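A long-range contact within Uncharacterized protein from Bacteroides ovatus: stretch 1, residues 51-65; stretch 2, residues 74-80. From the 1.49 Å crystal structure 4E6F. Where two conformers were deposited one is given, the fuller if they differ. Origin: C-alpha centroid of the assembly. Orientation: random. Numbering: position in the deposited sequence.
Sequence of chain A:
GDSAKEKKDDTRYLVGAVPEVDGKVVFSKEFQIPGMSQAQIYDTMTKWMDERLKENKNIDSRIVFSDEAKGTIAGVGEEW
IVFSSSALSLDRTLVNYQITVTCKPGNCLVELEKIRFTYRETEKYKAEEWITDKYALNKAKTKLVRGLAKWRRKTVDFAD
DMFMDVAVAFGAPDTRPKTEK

Stretch 1 (51-65) ERLKENKNIDSRIVF
Stretch 2 74-80: AGVGEEW

An antiparallel strand pairing with a beta bulge, extended by a side-chain network from the preceding helix and turns, joins the two stretches and buries 655 Å² summed over both sides. Stretch 1 enters in a helix that began earlier in the chain and covers Glu-51 to Lys-54, then passes through type I turns at Lys-54 to Lys-57 and Asn-58 to Ser-61 into strand 62-65; Lys-57 leaves the helical conformation at phi/psi 55/49. Stretch 2 is extended throughout, and the strand directions differ by 141°. Arg-62 faces Val-76 (CA-CA 5.6 Å) in a hydrogen-bonded pair: Arg-62 N to Val-76 O and Val-76 N to Arg-62 O are both 2.9 Å. Ile-63 and Gly-75 form the next, non-hydrogen-bonded pair, CA-CA 3.9 Å. The register then slips by one: Val-64, at phi/psi -118/-12, is the extra residue, so Val-64 N (2.8 Å) and Phe-65 N (3.1 Å) both donate to Ala-74 O, while Ala-74 N donates to Phe-65 O at 2.8 Å.

Arg-62, Phe-65, Ala-74 and Val-76 share one face of the sheet. Phe-65 (chi1 t) brings its CB to 4.1 Å from Ala-74 CB, but its ring leads away; Val-64 CG1 lies 4.0 Å from Val-76 CG2, both valines being m. On the face that carries Ile-63, Leu-53 (m, t) packs over Gly-75, CD1 3.9 Å from Gly-75 CA, and its CD2 also reaches Gly-77, 4.0 Å from Gly-77 CA. A CB on Gly-75 would come within 2.6 Å of Leu-53 CD1, a clash, so the bare backbone leaves room for the leucine. Leu-53, Ser-61, Ala-74, Gly-75 and Gly-77 are buried.

Beyond the paired strands, polar side chains take over. Ser-61 (m) is the hub: its OG accepts from Glu-78 N and Asn-56 ND2, each at 3.0 Å, and donates to Asn-58 OD1 at 2.7 Å, three bonds that satisfy the buried hydroxyl. Asn-58 (p) uses its other end, ND2, to reach Glu-78 O at 2.8 Å. Ser-61 CA also makes a CA-H...O contact with Val-76 O, 3.2 Å. Arg-52 (t, p, t) leaves the helix sideways, but its end comes nearer to the strand, and its NH2 forms a salt bridge with Glu-79 OE2 at 2.7 Å, near the guanidinium plane; NH1 adds a weak bond to the same OE2 at 3.2 Å and donates to Asn-56 OD1 at 2.9 Å.

Glu-78 (t, t) brings OE1 to 3.8 Å from Asp-60 OD2, like charges bridged by water: water 2 donates to Asp-60 OD2 (2.5 Å) and Glu-78 OE2 (2.7 Å). Water 1 links the backbones, donating to Asn-56 O at 2.7 Å and Glu-78 O at 3.2 Å.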

# COMPACT_ATOMS: atom_id res chain seq x y z
N GLU A 51 -3.49 11.71 9.56
CA GLU A 51 -4.91 11.43 9.49
C GLU A 51 -5.20 10.03 8.94
O GLU A 51 -6.07 9.33 9.45
CB GLU A 51 -5.63 12.49 8.65
CG GLU A 51 -5.66 13.87 9.31
CD GLU A 51 -6.33 13.96 10.67
OE1 GLU A 51 -7.40 13.33 10.87
OE2 GLU A 51 -5.79 14.67 11.55
N ARG A 52 -4.44 9.61 7.91
CA ARG A 52 -4.64 8.29 7.31
C ARG A 52 -4.37 7.16 8.31
O ARG A 52 -5.09 6.17 8.34
CB ARG A 52 -3.75 8.13 6.05
CG ARG A 52 -3.76 6.74 5.40
CD ARG A 52 -5.15 6.33 4.91
NE ARG A 52 -5.13 5.00 4.31
CZ ARG A 52 -5.10 3.87 5.00
NH1 ARG A 52 -5.13 3.88 6.33
NH2 ARG A 52 -5.03 2.71 4.36
N LEU A 53 -3.33 7.31 9.14
CA LEU A 53 -3.04 6.26 10.11
C LEU A 53 -3.98 6.35 11.32
O LEU A 53 -4.33 5.31 11.87
CB LEU A 53 -1.55 6.29 10.52
CG LEU A 53 -0.61 5.90 9.34
CD1 LEU A 53 0.87 6.07 9.72
CD2 LEU A 53 -0.82 4.47 8.90
N LYS A 54 -4.43 7.57 11.70
CA LYS A 54 -5.40 7.69 12.79
C LYS A 54 -6.69 6.98 12.40
O LYS A 54 -7.34 6.40 13.27
CB LYS A 54 -5.68 9.16 13.13
CG LYS A 54 -4.69 9.71 14.15
CD LYS A 54 -4.78 11.22 14.33
CE LYS A 54 -4.07 11.69 15.58
NZ LYS A 54 -2.59 11.50 15.53
N GLU A 55 -7.02 6.96 11.09
CA GLU A 55 -8.24 6.30 10.59
C GLU A 55 -8.22 4.79 10.82
O GLU A 55 -9.29 4.19 10.90
CB GLU A 55 -8.47 6.61 9.11
CG GLU A 55 -9.08 8.00 8.90
CD GLU A 55 -8.96 8.59 7.51
OE1 GLU A 55 -8.55 7.85 6.58
OE2 GLU A 55 -9.24 9.80 7.35
N ASN A 56 -7.04 4.18 10.99
CA ASN A 56 -6.93 2.75 11.29
C ASN A 56 -7.48 2.42 12.69
O ASN A 56 -7.84 1.28 12.96
CB ASN A 56 -5.49 2.27 11.19
CG ASN A 56 -4.93 2.31 9.78
OD1 ASN A 56 -5.66 2.53 8.81
ND2 ASN A 56 -3.62 2.02 9.64
N LYS A 57 -7.53 3.43 13.59
CA LYS A 57 -8.07 3.34 14.95
C LYS A 57 -7.42 2.20 15.77
O LYS A 57 -8.12 1.37 16.37
CB LYS A 57 -9.61 3.17 14.92
CG LYS A 57 -10.33 4.35 14.27
CD LYS A 57 -11.86 4.15 14.25
CE LYS A 57 -12.33 3.26 13.12
NZ LYS A 57 -13.79 3.00 13.19
N ASN A 58 -6.09 2.14 15.78
CA ASN A 58 -5.37 1.17 16.61
C ASN A 58 -4.01 1.74 17.00
O ASN A 58 -3.47 2.64 16.33
CB ASN A 58 -5.22 -0.22 15.99
CG ASN A 58 -4.47 -0.26 14.69
OD1 ASN A 58 -3.31 0.16 14.58
ND2 ASN A 58 -5.12 -0.81 13.68
N ILE A 59 -3.43 1.19 18.08
CA ILE A 59 -2.15 1.65 18.61
C ILE A 59 -0.95 1.26 17.70
O ILE A 59 0.10 1.88 17.82
CB ILE A 59 -1.96 1.16 20.07
CG1 ILE A 59 -1.91 -0.39 20.16
CG2 ILE A 59 -3.08 1.75 20.96
CD1 ILE A 59 -1.46 -0.95 21.57
N ASP A 60 -1.13 0.31 16.77
CA ASP A 60 -0.05 -0.11 15.87
C ASP A 60 -0.04 0.70 14.56
O ASP A 60 0.64 0.33 13.59
CB ASP A 60 -0.17 -1.62 15.58
CG ASP A 60 0.21 -2.45 16.79
OD1 ASP A 60 1.42 -2.55 17.08
OD2 ASP A 60 -0.69 -2.91 17.50
N SER A 61 -0.77 1.84 14.55
CA SER A 61 -0.83 2.73 13.40
C SER A 61 -0.45 4.14 13.82
O SER A 61 -1.18 4.79 14.58
CB SER A 61 -2.22 2.69 12.79
OG SER A 61 -2.49 1.38 12.31
N ARG A 62 0.72 4.62 13.36
CA ARG A 62 1.19 5.94 13.75
C ARG A 62 2.42 6.34 12.93
O ARG A 62 3.14 5.47 12.39
CB ARG A 62 1.59 5.92 15.26
CG ARG A 62 2.62 4.80 15.58
CD ARG A 62 3.02 4.77 17.04
NE ARG A 62 1.86 4.39 17.84
CZ ARG A 62 1.74 4.64 19.13
NH1 ARG A 62 2.73 5.23 19.79
NH2 ARG A 62 0.64 4.29 19.78
N ILE A 63 2.69 7.66 12.88
CA ILE A 63 3.94 8.14 12.28
C ILE A 63 5.04 7.80 13.28
O ILE A 63 4.89 8.08 14.47
CB ILE A 63 3.89 9.65 12.01
CG1 ILE A 63 2.77 9.97 11.01
CG2 ILE A 63 5.27 10.14 11.48
CD1 ILE A 63 2.65 11.45 10.65
N VAL A 64 6.17 7.23 12.80
CA VAL A 64 7.26 6.88 13.73
C VAL A 64 8.57 7.63 13.44
O VAL A 64 9.49 7.62 14.28
CB VAL A 64 7.53 5.35 13.75
CG1 VAL A 64 6.31 4.57 14.25
CG2 VAL A 64 7.93 4.84 12.34
N PHE A 65 8.66 8.29 12.27
CA PHE A 65 9.87 8.99 11.88
C PHE A 65 9.53 10.18 11.02
O PHE A 65 8.71 10.06 10.09
CB PHE A 65 10.78 8.02 11.05
CG PHE A 65 12.07 8.62 10.52
CD1 PHE A 65 12.06 9.42 9.38
CD2 PHE A 65 13.28 8.38 11.15
CE1 PHE A 65 13.25 10.00 8.90
CE2 PHE A 65 14.47 8.94 10.66
CZ PHE A 65 14.45 9.76 9.55
N ALA A 74 8.09 8.47 7.87
CA ALA A 74 7.71 7.06 7.83
C ALA A 74 6.71 6.77 8.92
O ALA A 74 6.82 7.28 10.04
CB ALA A 74 8.91 6.14 7.97
N GLY A 75 5.75 5.91 8.58
CA GLY A 75 4.76 5.49 9.56
C GLY A 75 4.53 4.01 9.45
O GLY A 75 4.90 3.38 8.45
N VAL A 76 3.93 3.45 10.48
CA VAL A 76 3.56 2.04 10.46
C VAL A 76 2.05 1.94 10.58
O VAL A 76 1.43 2.80 11.19
CB VAL A 76 4.28 1.18 11.52
CG1 VAL A 76 5.80 1.22 11.26
CG2 VAL A 76 3.95 1.64 12.95
N GLY A 77 1.49 0.92 9.96
CA GLY A 77 0.05 0.74 9.99
C GLY A 77 -0.35 -0.71 10.16
O GLY A 77 0.41 -1.63 9.82
N GLU A 78 -1.57 -0.89 10.64
CA GLU A 78 -2.15 -2.21 10.83
C GLU A 78 -3.62 -2.10 10.50
O GLU A 78 -4.32 -1.22 11.02
CB GLU A 78 -1.93 -2.69 12.26
CG GLU A 78 -2.52 -4.07 12.50
CD GLU A 78 -2.31 -4.52 13.93
OE1 GLU A 78 -1.16 -4.84 14.30
OE2 GLU A 78 -3.31 -4.54 14.69
N GLU A 79 -4.09 -2.96 9.60
CA GLU A 79 -5.50 -2.94 9.18
C GLU A 79 -6.00 -4.31 8.87
O GLU A 79 -5.20 -5.23 8.66
CB GLU A 79 -5.67 -2.13 7.88
CG GLU A 79 -5.43 -0.64 7.97
CD GLU A 79 -5.60 0.05 6.63
OE1 GLU A 79 -6.68 -0.10 6.01
OE2 GLU A 79 -4.66 0.75 6.21
N TRP A 80 -7.34 -4.43 8.74
CA TRP A 80 -7.93 -5.63 8.18
C TRP A 80 -8.10 -5.43 6.69
O TRP A 80 -8.55 -4.36 6.26
CB TRP A 80 -9.33 -5.91 8.79
CG TRP A 80 -9.29 -6.27 10.24
CD1 TRP A 80 -9.75 -5.52 11.28
CD2 TRP A 80 -8.80 -7.50 10.80
NE1 TRP A 80 -9.57 -6.21 12.47
CE2 TRP A 80 -8.96 -7.41 12.21
CE3 TRP A 80 -8.21 -8.66 10.26
CZ2 TRP A 80 -8.58 -8.44 13.08
CZ3 TRP A 80 -7.81 -9.67 11.13
CH2 TRP A 80 -8.01 -9.56 12.52
O HOH W 1 -7.43 -0.64 11.17
O HOH W 2 -3.12 -2.87 16.84
O HOH W 3 -0.21 -6.15 16.36